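Local coordinates for tail spike protein (Acinetobacter phage vB_AbaP_AS12, PDB 6EU4) that forms the trimeric tailspike of a phage of Acinetobacter baumannii and probably recognises, and may depolymerise, the capsular polysaccharide of the host, at residues P426-I430 against V451-K456; I487-R491 against G554-Y560; R491-G495 against A529-N535; P519-W525 against A536-I542. All coordinates share one frame; numbering follows the deposited sequence.

Interaction 1 (P426-I430 against V451-K456)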
loop_
_atom_site.group_PDB
_atom_site.type_symbol
_atom_site.label_atom_id
_atom_site.label_comp_id
_atom_site.label_asym_id
_atom_site.label_seq_id
_atom_site.Cartn_x
_atom_site.Cartn_y
_atom_site.Cartn_z
ATOM N N PRO A 426 27.088 3.681 2.039
ATOM C CA PRO A 426 26.623 4.824 2.835
ATOM C C PRO A 426 26.390 6.090 2.026
ATOM O O PRO A 426 27.166 6.442 1.132
ATOM C CB PRO A 426 27.769 5.035 3.832
ATOM C CG PRO A 426 28.507 3.758 3.889
ATOM C CD PRO A 426 28.348 3.103 2.567
ATOM N N LEU A 427 25.340 6.811 2.415
ATOM C CA LEU A 427 25.151 8.181 1.969
ATOM C C LEU A 427 26.235 9.077 2.545
ATOM O O LEU A 427 26.842 8.764 3.570
ATOM C CB LEU A 427 23.778 8.685 2.389
ATOM C CG LEU A 427 22.564 7.864 1.972
ATOM C CD1 LEU A 427 21.307 8.637 2.295
ATOM C CD2 LEU A 427 22.572 7.532 0.472
ATOM N N GLU A 428 26.521 10.178 1.851
ATOM C CA GLU A 428 27.675 10.991 2.199
ATOM C C GLU A 428 27.350 12.336 2.825
ATOM O O GLU A 428 28.086 12.773 3.719
ATOM C CB GLU A 428 28.539 11.203 0.961
ATOM C CG GLU A 428 29.067 9.898 0.421
ATOM C CD GLU A 428 30.107 10.097 -0.649
ATOM O OE1 GLU A 428 31.219 10.585 -0.334
ATOM O OE2 GLU A 428 29.794 9.786 -1.810
ATOM N N GLU A 429 26.308 13.029 2.375
ATOM C CA GLU A 429 26.048 14.374 2.887
ATOM C C GLU A 429 24.678 14.813 2.399
ATOM O O GLU A 429 24.072 14.188 1.519
ATOM C CB GLU A 429 27.126 15.375 2.451
ATOM C CG GLU A 429 27.193 15.590 0.944
ATOM C CD GLU A 429 28.337 16.508 0.509
ATOM O OE1 GLU A 429 29.188 16.865 1.352
ATOM O OE2 GLU A 429 28.388 16.867 -0.691
ATOM N N ILE A 430 24.201 15.906 2.980
ATOM C CA ILE A 430 22.939 16.514 2.576
ATOM C C ILE A 430 23.081 18.018 2.751
ATOM O O ILE A 430 23.656 18.485 3.742
ATOM C CB ILE A 430 21.750 15.943 3.382
ATOM C CG1 ILE A 430 20.461 16.714 3.088
ATOM C CG2 ILE A 430 22.022 15.920 4.876
ATOM C CD1 ILE A 430 19.220 15.921 3.480
ATOM N N VAL A 451 13.026 19.017 2.173
ATOM C CA VAL A 451 13.522 17.668 2.419
ATOM C C VAL A 451 13.170 17.248 3.838
ATOM O O VAL A 451 13.120 18.064 4.763
ATOM C CB VAL A 451 15.045 17.545 2.204
ATOM C CG1 VAL A 451 15.418 17.818 0.741
ATOM C CG2 VAL A 451 15.803 18.490 3.121
ATOM N N ASP A 452 12.940 15.941 3.998
ATOM C CA ASP A 452 12.760 15.311 5.312
ATOM C C ASP A 452 13.409 13.949 5.143
ATOM O O ASP A 452 12.768 13.002 4.688
ATOM C CB ASP A 452 11.302 15.218 5.730
ATOM C CG ASP A 452 11.120 14.592 7.097
ATOM O OD1 ASP A 452 12.107 14.088 7.662
ATOM O OD2 ASP A 452 9.971 14.591 7.597
ATOM N N ALA A 453 14.705 13.873 5.448
ATOM C CA ALA A 453 15.499 12.733 5.023
ATOM C C ALA A 453 16.490 12.334 6.101
ATOM O O ALA A 453 17.268 13.164 6.592
ATOM C CB ALA A 453 16.264 13.026 3.731
ATOM N N TYR A 454 16.471 11.050 6.438
ATOM C CA TYR A 454 17.527 10.486 7.261
ATOM C C TYR A 454 18.797 10.304 6.452
ATOM O O TYR A 454 18.786 9.728 5.353
ATOM C CB TYR A 454 17.089 9.156 7.865
ATOM C CG TYR A 454 16.309 9.357 9.127
ATOM C CD1 TYR A 454 14.946 9.646 9.092
ATOM C CD2 TYR A 454 16.932 9.266 10.362
ATOM C CE1 TYR A 454 14.236 9.848 10.255
ATOM C CE2 TYR A 454 16.224 9.452 11.533
ATOM C CZ TYR A 454 14.890 9.740 11.481
ATOM O OH TYR A 454 14.213 9.937 12.662
ATOM N N VAL A 455 19.898 10.801 7.009
ATOM C CA VAL A 455 21.223 10.598 6.450
ATOM C C VAL A 455 22.165 10.234 7.596
ATOM O O VAL A 455 22.362 11.028 8.518
ATOM C CB VAL A 455 21.723 11.852 5.708
ATOM C CG1 VAL A 455 23.127 11.628 5.185
ATOM C CG2 VAL A 455 20.767 12.223 4.571
ATOM N N LYS A 456 22.740 9.030 7.543
ATOM C CA LYS A 456 23.672 8.542 8.572
ATOM C C LYS A 456 23.064 8.623 9.976
ATOM O O LYS A 456 23.719 9.027 10.937
ATOM C CB LYS A 456 24.993 9.301 8.524
ATOM C CG LYS A 456 25.772 9.088 7.236
ATOM C CD LYS A 456 27.211 9.621 7.355
ATOM C CE LYS A 456 27.379 10.964 6.685
ATOM N NZ LYS A 456 28.821 11.318 6.507
#
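I430 and L427 turn their side chains onto V455 where the loop after strand 422-423 meets strand 450-455, at the end of the parallel beta-helix that makes up the long shaft typical of phage tailspikes. Apolar packing carries most of the contact. V455 divides its two methyls between the partners: CG2 lies 3.9 Å from I430 CG2, and CG1 faces L427 CB at 4.1 Å. The side chains of I430 and V455 cross obliquely. In I430 the CG1 branch stands anti to the backbone N (chi1 172°), which sends CD1 back along the strand to A453 CB at 4.1 Å and, a little farther, to V451 CG2. V451, A453 and V455 alternate along the strand and thus offer one continuous apolar row; D452 and Y454 point away from the loop, D452 forming a salt bridge with R459 and Y454 packing on K465 of the second subunit. L427 CD1 rests by the backbone oxygen of Y454.

The polar part is slight. The carboxylate of E428 is hydrogen-bonded to S394 OG and L441 N, that of E429 to Y444 OH. K456, the exposed residue after the strand, lays its chain over L427 O, with CG 3.8 Å from that oxygen; a bend at chi3 (-101°) then brings NZ to E428 O, a weak hydrogen bond of 3.2 Å.

Interaction 2 (I487-R491 against G554-Y560)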
loop_
_atom_site.group_PDB
_atom_site.type_symbol
_atom_site.label_atom_id
_atom_site.label_comp_id
_atom_site.label_asym_id
_atom_site.label_seq_id
_atom_site.Cartn_x
_atom_site.Cartn_y
_atom_site.Cartn_z
ATOM N N ILE A 487 33.680 24.881 19.626
ATOM C CA ILE A 487 32.304 25.342 19.788
ATOM C C ILE A 487 32.119 26.763 19.283
ATOM O O ILE A 487 30.989 27.254 19.242
ATOM C CB ILE A 487 31.864 25.233 21.262
ATOM C CG1 ILE A 487 32.772 26.058 22.173
ATOM C CG2 ILE A 487 31.837 23.788 21.694
ATOM C CD1 ILE A 487 32.153 26.285 23.578
ATOM N N THR A 488 33.194 27.426 18.865
ATOM C CA THR A 488 33.084 28.710 18.195
ATOM C C THR A 488 32.649 28.568 16.745
ATOM O O THR A 488 32.051 29.501 16.196
ATOM C CB THR A 488 34.426 29.424 18.302
ATOM O OG1 THR A 488 34.708 29.631 19.689
ATOM C CG2 THR A 488 34.425 30.767 17.569
ATOM N N ASN A 489 32.888 27.414 16.130
ATOM C CA ASN A 489 32.643 27.214 14.705
ATOM C C ASN A 489 31.500 26.235 14.448
ATOM O O ASN A 489 31.554 25.432 13.511
ATOM C CB ASN A 489 33.920 26.743 14.008
ATOM C CG ASN A 489 35.082 27.692 14.223
ATOM O OD1 ASN A 489 34.891 28.897 14.382
ATOM N ND2 ASN A 489 36.306 27.149 14.223
ATOM N N LEU A 490 30.438 26.311 15.259
ATOM C CA LEU A 490 29.237 25.498 15.085
ATOM C C LEU A 490 28.037 26.334 14.655
ATOM O O LEU A 490 26.889 25.884 14.781
ATOM C CB LEU A 490 28.908 24.742 16.378
ATOM C CG LEU A 490 29.983 23.796 16.902
ATOM C CD1 LEU A 490 29.568 23.186 18.248
ATOM C CD2 LEU A 490 30.260 22.687 15.893
ATOM N N ARG A 491 28.282 27.544 14.144
ATOM C CA ARG A 491 27.203 28.437 13.740
ATOM C C ARG A 491 26.605 28.059 12.391
ATOM O O ARG A 491 25.448 28.395 12.110
ATOM C CB ARG A 491 27.737 29.868 13.696
ATOM C CG ARG A 491 28.329 30.274 15.054
ATOM C CD ARG A 491 29.010 31.595 14.989
ATOM N NE ARG A 491 28.071 32.705 14.965
ATOM C CZ ARG A 491 28.462 33.974 14.965
ATOM N NH1 ARG A 491 29.756 34.251 14.982
ATOM N NH2 ARG A 491 27.575 34.963 14.954
ATOM N N GLY A 554 26.949 36.064 19.697
ATOM C CA GLY A 554 27.526 36.362 18.399
ATOM C C GLY A 554 26.520 37.065 17.517
ATOM O O GLY A 554 25.446 36.531 17.229
ATOM N N ASP A 555 26.848 38.285 17.108
ATOM C CA ASP A 555 25.980 39.053 16.237
ATOM C C ASP A 555 26.046 38.488 14.822
ATOM O O ASP A 555 27.033 37.867 14.422
ATOM C CB ASP A 555 26.407 40.523 16.280
ATOM C CG ASP A 555 25.347 41.501 15.759
ATOM O OD1 ASP A 555 24.216 41.092 15.395
ATOM O OD2 ASP A 555 25.678 42.722 15.719
ATOM N N TYR A 556 24.963 38.686 14.081
ATOM C CA TYR A 556 24.887 38.269 12.689
ATOM C C TYR A 556 26.020 38.909 11.893
ATOM O O TYR A 556 26.125 40.139 11.830
ATOM C CB TYR A 556 23.527 38.683 12.140
ATOM C CG TYR A 556 23.166 38.147 10.782
ATOM C CD1 TYR A 556 23.567 38.804 9.621
ATOM C CD2 TYR A 556 22.398 37.006 10.661
ATOM C CE1 TYR A 556 23.215 38.320 8.371
ATOM C CE2 TYR A 556 22.035 36.512 9.410
ATOM C CZ TYR A 556 22.444 37.183 8.276
ATOM O OH TYR A 556 22.103 36.705 7.029
ATOM N N GLY A 557 26.875 38.077 11.294
ATOM C CA GLY A 557 28.004 38.570 10.527
ATOM C C GLY A 557 29.192 39.032 11.345
ATOM O O GLY A 557 30.123 39.624 10.783
ATOM N N GLN A 558 29.198 38.780 12.643
ATOM C CA GLN A 558 30.301 39.161 13.513
ATOM C C GLN A 558 30.817 37.939 14.254
ATOM O O GLN A 558 30.089 36.973 14.485
ATOM C CB GLN A 558 29.873 40.215 14.549
ATOM C CG GLN A 558 29.302 41.481 13.965
ATOM C CD GLN A 558 30.360 42.373 13.297
ATOM O OE1 GLN A 558 31.564 42.202 13.491
ATOM N NE2 GLN A 558 29.897 43.332 12.515
ATOM N N ALA A 559 32.078 38.019 14.674
ATOM C CA ALA A 559 32.639 36.994 15.542
ATOM C C ALA A 559 31.975 37.042 16.919
ATOM O O ALA A 559 31.412 38.062 17.335
ATOM C CB ALA A 559 34.146 37.183 15.690
ATOM N N TYR A 560 32.066 35.923 17.640
ATOM C CA TYR A 560 31.570 35.871 19.007
ATOM C C TYR A 560 32.221 36.951 19.859
ATOM O O TYR A 560 33.423 37.236 19.747
ATOM C CB TYR A 560 31.855 34.511 19.639
ATOM C CG TYR A 560 30.799 33.435 19.418
ATOM C CD1 TYR A 560 29.570 33.493 20.065
ATOM C CD2 TYR A 560 31.048 32.353 18.586
ATOM C CE1 TYR A 560 28.613 32.484 19.893
ATOM C CE2 TYR A 560 30.100 31.343 18.405
ATOM C CZ TYR A 560 28.892 31.414 19.050
ATOM O OH TYR A 560 27.962 30.417 18.849
HETATM O O HOH W 1 29.002 28.156 17.605
#
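R491 and Y560 run past each other in opposite directions, the guanidinium lying over one face of the phenol ring. CZ of R491 stands 4.8 Å from the centroid of the Y560 ring and 14° off its normal, a cation-pi contact although the two planes are inclined at 40°. Nearer the backbone, CD of the arginine comes within 3.6 Å of Y560 CE2, and CG packs close to the hydroxyl end. The chain bends at chi3 (76°), and the guanidinium beyond this bend meets the 554-560 loop with its edge. Here NH1 gives a hydrogen bond of 2.8 Å to Q558 O, in the plane of that carbonyl; NH2 adds a weak one to the same oxygen and reaches D555 O at 3.0 Å from above the carbonyl plane.

Both acceptors belong to a type II beta turn, D555 to Q558, with G557 at positive phi. Q558 N closes the turn on D555 O from the face opposite to R491 NH2, and this oxygen is consequently held by two donors. The turn follows strand 547-554 in the antiparallel part of the C-terminal sheet, and D555 and Q558 of the turn pack on S543 and S544 of the third subunit.

T488 meets Y560 at the ring edge: its O lies near the ring plane, 3.5 Å from CE2, while CG2 touches CD2. T488 OG1 is bonded instead to R552, whose side chain makes another cation-pi contact with Y560. A water accepts from Y560 OH and donates to I487 O at 2.7 Å.

Interaction 3 (R491-G495 against A529-N535)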
loop_
_atom_site.group_PDB
_atom_site.type_symbol
_atom_site.label_atom_id
_atom_site.label_comp_id
_atom_site.label_asym_id
_atom_site.label_seq_id
_atom_site.Cartn_x
_atom_site.Cartn_y
_atom_site.Cartn_z
ATOM N N ARG A 491 28.282 27.544 14.144
ATOM C CA ARG A 491 27.203 28.437 13.740
ATOM C C ARG A 491 26.605 28.059 12.391
ATOM O O ARG A 491 25.448 28.395 12.110
ATOM C CB ARG A 491 27.737 29.868 13.696
ATOM C CG ARG A 491 28.329 30.274 15.054
ATOM C CD ARG A 491 29.010 31.595 14.989
ATOM N NE ARG A 491 28.071 32.705 14.965
ATOM C CZ ARG A 491 28.462 33.974 14.965
ATOM N NH1 ARG A 491 29.756 34.251 14.982
ATOM N NH2 ARG A 491 27.575 34.963 14.954
ATOM N N GLY A 492 27.381 27.390 11.546
ATOM C CA GLY A 492 26.886 26.930 10.256
ATOM C C GLY A 492 26.193 25.580 10.300
ATOM O O GLY A 492 25.295 25.312 9.494
ATOM N N SER A 493 26.580 24.725 11.244
ATOM C CA SER A 493 26.146 23.335 11.238
ATOM C C SER A 493 25.053 23.033 12.252
ATOM O O SER A 493 24.327 22.047 12.084
ATOM C CB SER A 493 27.339 22.411 11.506
ATOM O OG SER A 493 27.948 22.668 12.757
ATOM N N LEU A 494 24.917 23.842 13.296
ATOM C CA LEU A 494 23.904 23.630 14.314
ATOM C C LEU A 494 23.206 24.948 14.634
ATOM O O LEU A 494 23.813 26.020 14.548
ATOM C CB LEU A 494 24.518 23.051 15.597
ATOM C CG LEU A 494 25.196 21.680 15.523
ATOM C CD1 LEU A 494 25.975 21.427 16.791
ATOM C CD2 LEU A 494 24.171 20.578 15.295
ATOM N N GLY A 495 21.919 24.857 14.971
ATOM C CA GLY A 495 21.148 26.012 15.404
ATOM C C GLY A 495 21.072 26.042 16.920
ATOM O O GLY A 495 22.091 26.188 17.608
ATOM N N ALA A 529 20.874 27.704 11.895
ATOM C CA ALA A 529 22.116 27.279 11.255
ATOM C C ALA A 529 22.171 27.829 9.831
ATOM O O ALA A 529 21.187 27.753 9.091
ATOM C CB ALA A 529 22.204 25.757 11.235
ATOM N N GLY A 530 23.308 28.402 9.458
ATOM C CA GLY A 530 23.427 28.989 8.134
ATOM C C GLY A 530 24.769 29.673 7.956
ATOM O O GLY A 530 25.620 29.669 8.849
ATOM N N ASN A 531 24.946 30.266 6.769
ATOM C CA ASN A 531 26.175 30.999 6.480
ATOM C C ASN A 531 26.389 32.138 7.466
ATOM O O ASN A 531 27.529 32.439 7.837
ATOM C CB ASN A 531 26.147 31.553 5.058
ATOM C CG ASN A 531 26.319 30.472 4.019
ATOM O OD1 ASN A 531 26.927 29.433 4.284
ATOM N ND2 ASN A 531 25.785 30.711 2.826
ATOM N N ASN A 532 25.307 32.803 7.875
ATOM C CA ASN A 532 25.350 33.818 8.917
ATOM C C ASN A 532 24.203 33.582 9.886
ATOM O O ASN A 532 23.146 33.084 9.500
ATOM C CB ASN A 532 25.245 35.232 8.347
ATOM C CG ASN A 532 26.520 35.671 7.642
ATOM O OD1 ASN A 532 27.539 35.903 8.277
ATOM N ND2 ASN A 532 26.465 35.768 6.320
ATOM N N SER A 533 24.418 33.949 11.147
ATOM C CA SER A 533 23.420 33.687 12.180
ATOM C C SER A 533 23.694 34.549 13.412
ATOM O O SER A 533 24.835 34.933 13.682
ATOM C CB SER A 533 23.396 32.209 12.588
ATOM O OG SER A 533 24.688 31.733 12.944
ATOM N N TYR A 534 22.621 34.856 14.133
ATOM C CA TYR A 534 22.708 35.286 15.522
ATOM C C TYR A 534 22.918 34.062 16.395
ATOM O O TYR A 534 22.309 33.013 16.157
ATOM C CB TYR A 534 21.421 35.986 15.967
ATOM C CG TYR A 534 21.144 37.259 15.250
ATOM C CD1 TYR A 534 21.695 38.448 15.691
ATOM C CD2 TYR A 534 20.316 37.292 14.125
ATOM C CE1 TYR A 534 21.449 39.637 15.026
ATOM C CE2 TYR A 534 20.077 38.474 13.465
ATOM C CZ TYR A 534 20.645 39.638 13.927
ATOM O OH TYR A 534 20.430 40.832 13.301
ATOM N N ASN A 535 23.752 34.199 17.421
ATOM C CA ASN A 535 24.002 33.080 18.322
ATOM C C ASN A 535 24.183 33.551 19.754
ATOM O O ASN A 535 24.523 34.705 20.031
ATOM C CB ASN A 535 25.241 32.275 17.911
ATOM C CG ASN A 535 25.058 31.559 16.587
ATOM O OD1 ASN A 535 25.422 32.078 15.532
ATOM N ND2 ASN A 535 24.485 30.374 16.637
HETATM O O HOH W 2 23.862 28.725 14.256
#
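R491 reaches across to S533 and N535, joining the loop before strand 496-501 to the loop that links strands 520-526 and 535-542 of a beta hairpin. Its CB lies 3.7 Å from S533 OG and equally near N535 OD1. CG follows, packing on the amide of N535, which crosses the arginine chain with its plane 85° from that of the guanidinium. NE then gives a hydrogen bond of 2.8 Å to N535 OD1; the oxygen lies in the guanidinium plane, but the donor stands above the plane of the amide. At the tip, NH2 bonds S533 O at 3.0 Å, tilted out of the guanidinium plane.

N535 OD1 also accepts from S533 OG at 2.7 Å. The serine hydroxyl reaches it because chi1 (53°) sets OG between the backbone N and the carbonyl carbon. These two donors, together with the bond from ND2 to W525 O, fix the rotation of the buried amide.

The backbones meet at G492 and G530: G530 N makes a weak hydrogen bond to R491 O, and G492 CA gives a CA-H...O contact of 3.3 Å to G530 O. A529 CB fits into the bend of 492-495, 3.6 Å from both G492 O and L494 C. A water bridges the loops: it donates to R491 O and L494 O and accepts from N535 ND2 at 3.0 Å.

Interaction 4 (P519-W525 against A536-I542)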
loop_
_atom_site.group_PDB
_atom_site.type_symbol
_atom_site.label_atom_id
_atom_site.label_comp_id
_atom_site.label_asym_id
_atom_site.label_seq_id
_atom_site.Cartn_x
_atom_site.Cartn_y
_atom_site.Cartn_z
ATOM N N PRO A 519 35.211 19.158 31.916
ATOM C CA PRO A 519 34.137 18.806 30.980
ATOM C C PRO A 519 33.055 19.875 30.969
ATOM O O PRO A 519 32.911 20.639 31.925
ATOM C CB PRO A 519 33.606 17.482 31.535
ATOM C CG PRO A 519 33.913 17.544 32.991
ATOM C CD PRO A 519 35.201 18.322 33.127
ATOM N N TYR A 520 32.273 19.898 29.881
ATOM C CA TYR A 520 31.249 20.921 29.674
ATOM C C TYR A 520 29.925 20.352 29.191
ATOM O O TYR A 520 29.872 19.363 28.454
ATOM C CB TYR A 520 31.660 21.955 28.619
ATOM C CG TYR A 520 32.611 23.023 29.084
ATOM C CD1 TYR A 520 33.967 22.763 29.225
ATOM C CD2 TYR A 520 32.159 24.310 29.344
ATOM C CE1 TYR A 520 34.844 23.752 29.628
ATOM C CE2 TYR A 520 33.023 25.300 29.741
ATOM C CZ TYR A 520 34.360 25.025 29.888
ATOM O OH TYR A 520 35.231 26.011 30.300
ATOM N N LEU A 521 28.853 21.016 29.608
ATOM C CA LEU A 521 27.608 21.079 28.861
ATOM C C LEU A 521 27.464 22.495 28.331
ATOM O O LEU A 521 27.767 23.457 29.042
ATOM C CB LEU A 521 26.411 20.726 29.743
ATOM C CG LEU A 521 26.278 19.254 30.118
ATOM C CD1 LEU A 521 25.253 19.066 31.221
ATOM C CD2 LEU A 521 25.877 18.464 28.881
ATOM N N VAL A 522 27.024 22.618 27.080
ATOM C CA VAL A 522 26.840 23.911 26.428
ATOM C C VAL A 522 25.472 23.920 25.763
ATOM O O VAL A 522 25.131 22.997 25.014
ATOM C CB VAL A 522 27.936 24.195 25.383
ATOM C CG1 VAL A 522 27.689 25.555 24.708
ATOM C CG2 VAL A 522 29.335 24.137 26.012
ATOM N N GLN A 523 24.683 24.943 26.052
ATOM C CA GLN A 523 23.477 25.224 25.293
ATOM C C GLN A 523 23.843 26.274 24.257
ATOM O O GLN A 523 24.258 27.376 24.621
ATOM C CB GLN A 523 22.354 25.740 26.182
ATOM C CG GLN A 523 21.135 26.276 25.403
ATOM C CD GLN A 523 20.275 25.149 24.852
ATOM O OE1 GLN A 523 19.754 24.320 25.600
ATOM N NE2 GLN A 523 20.133 25.104 23.535
ATOM N N GLN A 524 23.681 25.939 22.980
ATOM C CA GLN A 524 23.803 26.925 21.912
ATOM C C GLN A 524 22.413 27.371 21.473
ATOM O O GLN A 524 21.493 26.558 21.350
ATOM C CB GLN A 524 24.576 26.369 20.713
ATOM C CG GLN A 524 24.607 27.350 19.535
ATOM C CD GLN A 524 25.588 26.935 18.472
ATOM O OE1 GLN A 524 26.786 26.915 18.715
ATOM N NE2 GLN A 524 25.086 26.608 17.277
ATOM N N TRP A 525 22.251 28.672 21.283
ATOM C CA TRP A 525 21.072 29.220 20.641
ATOM C C TRP A 525 21.477 29.852 19.316
ATOM O O TRP A 525 22.613 30.307 19.139
ATOM C CB TRP A 525 20.403 30.279 21.508
ATOM C CG TRP A 525 19.727 29.797 22.763
ATOM C CD1 TRP A 525 18.460 29.351 22.865
ATOM C CD2 TRP A 525 20.272 29.771 24.098
ATOM N NE1 TRP A 525 18.167 29.026 24.170
ATOM C CE2 TRP A 525 19.266 29.273 24.945
ATOM C CE3 TRP A 525 21.511 30.099 24.648
ATOM C CZ2 TRP A 525 19.446 29.138 26.325
ATOM C CZ3 TRP A 525 21.697 29.930 26.017
ATOM C CH2 TRP A 525 20.670 29.463 26.833
ATOM N N ALA A 536 23.958 32.612 20.663
ATOM C CA ALA A 536 24.309 32.766 22.070
ATOM C C ALA A 536 24.688 31.395 22.601
ATOM O O ALA A 536 24.229 30.372 22.087
ATOM C CB ALA A 536 23.145 33.348 22.871
ATOM N N GLN A 537 25.521 31.375 23.638
ATOM C CA GLN A 537 25.884 30.125 24.278
ATOM C C GLN A 537 25.917 30.310 25.785
ATOM O O GLN A 537 26.358 31.349 26.287
ATOM C CB GLN A 537 27.239 29.593 23.789
ATOM C CG GLN A 537 27.261 29.178 22.316
ATOM C CD GLN A 537 28.636 28.686 21.872
ATOM O OE1 GLN A 537 29.655 29.124 22.381
ATOM N NE2 GLN A 537 28.654 27.738 20.939
ATOM N N LEU A 538 25.393 29.306 26.485
ATOM C CA LEU A 538 25.521 29.139 27.925
ATOM C C LEU A 538 26.399 27.915 28.165
ATOM O O LEU A 538 26.047 26.810 27.735
ATOM C CB LEU A 538 24.148 28.938 28.565
ATOM C CG LEU A 538 24.097 28.436 30.012
ATOM C CD1 LEU A 538 24.862 29.333 30.964
ATOM C CD2 LEU A 538 22.636 28.284 30.448
ATOM N N ALA A 539 27.539 28.114 28.816
ATOM C CA ALA A 539 28.494 27.038 29.070
ATOM C C ALA A 539 28.584 26.744 30.559
ATOM O O ALA A 539 28.747 27.664 31.375
ATOM C CB ALA A 539 29.880 27.386 28.529
ATOM N N PHE A 540 28.470 25.448 30.899
ATOM C CA PHE A 540 28.681 24.933 32.244
ATOM C C PHE A 540 30.043 24.247 32.277
ATOM O O PHE A 540 30.211 23.166 31.703
ATOM C CB PHE A 540 27.590 23.935 32.628
ATOM C CG PHE A 540 26.214 24.528 32.704
ATOM C CD1 PHE A 540 25.766 25.096 33.886
ATOM C CD2 PHE A 540 25.357 24.497 31.617
ATOM C CE1 PHE A 540 24.499 25.642 33.980
ATOM C CE2 PHE A 540 24.074 25.043 31.714
ATOM C CZ PHE A 540 23.649 25.606 32.894
ATOM N N ALA A 541 31.016 24.887 32.921
ATOM C CA ALA A 541 32.329 24.288 33.156
ATOM C C ALA A 541 32.239 23.459 34.428
ATOM O O ALA A 541 32.288 24.001 35.533
ATOM C CB ALA A 541 33.397 25.369 33.265
ATOM N N ILE A 542 32.147 22.135 34.280
ATOM C CA ILE A 542 31.703 21.245 35.352
ATOM C C ILE A 542 32.921 20.629 36.038
ATOM O O ILE A 542 33.642 19.821 35.445
ATOM C CB ILE A 542 30.763 20.159 34.814
ATOM C CG1 ILE A 542 29.537 20.792 34.144
ATOM C CG2 ILE A 542 30.351 19.198 35.938
ATOM C CD1 ILE A 542 28.652 19.807 33.442
#
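Seven backbone hydrogen bonds join P519-W525 to A536-I542; strands 520-525 and 536-542 run antiparallel at 169°, axes 4.7 Å apart. L521 with F540, Q523 with L538 and W525 with A536 are the hydrogen-bonded pairs. W525 N to A536 O, at 2.7 Å, is short and almost straight, and I542 N to P519 O extends the pairing past the last bridge. In the non-hydrogen-bonded pairs the CA atoms lean on carbonyl oxygens, as Y520 CA does on F540 O at 3.2 Å.

On the face with Y520, V522 and Q524, the Y520 ring lies across A541, whose CA stands over it 3.9 Å from the centroid in a CH-pi contact; A539 CB meets the ring edge. The methyls of V522 pack on A539 CB and Q537 CB. Q537 NE2 bonds Q524 OE1 at 3.0 Å on a lone pair, the two amides being nearly coplanar; Q537 OE1 goes to R552 and Q524 NE2 to G495 O.

On the opposite face, with L521, Q523 and W525, the W525 ring lies beside L538, CZ3 touching L538 CB at 3.7 Å, with Q523 CG over one of its faces. Between subunits, Q523 OE1 accepts from W525 NE1 of the second subunit, and that indole also meets F540. This beta hairpin, in the middle of the sheet of strands 474-481 to 564-565, forms part of the subunit interface of the trimeric tailspike.

From the N terminus, interaction 1 comes first and closes a short loop at the end of the beta-helix, complete before the others begin; its centre lies about 19 Å from that of interaction 3. The remaining three lie in and around the sheet of strands 474-481 to 564-565. Interaction 2 closes the longest loop, from 487-491 to 554-560, and interaction 4, the hairpin 519-525 with 536-542, falls within it. Interaction 3 starts from the same stretch as interaction 2, sharing R491, and crosses interaction 4 because 529-535 lies between the latter's two segments. Bonds from Q537 NE2 to I487 O and Q524 NE2 to G495 O tie the 487-495 loop to the hairpin, and all three touch the third subunit.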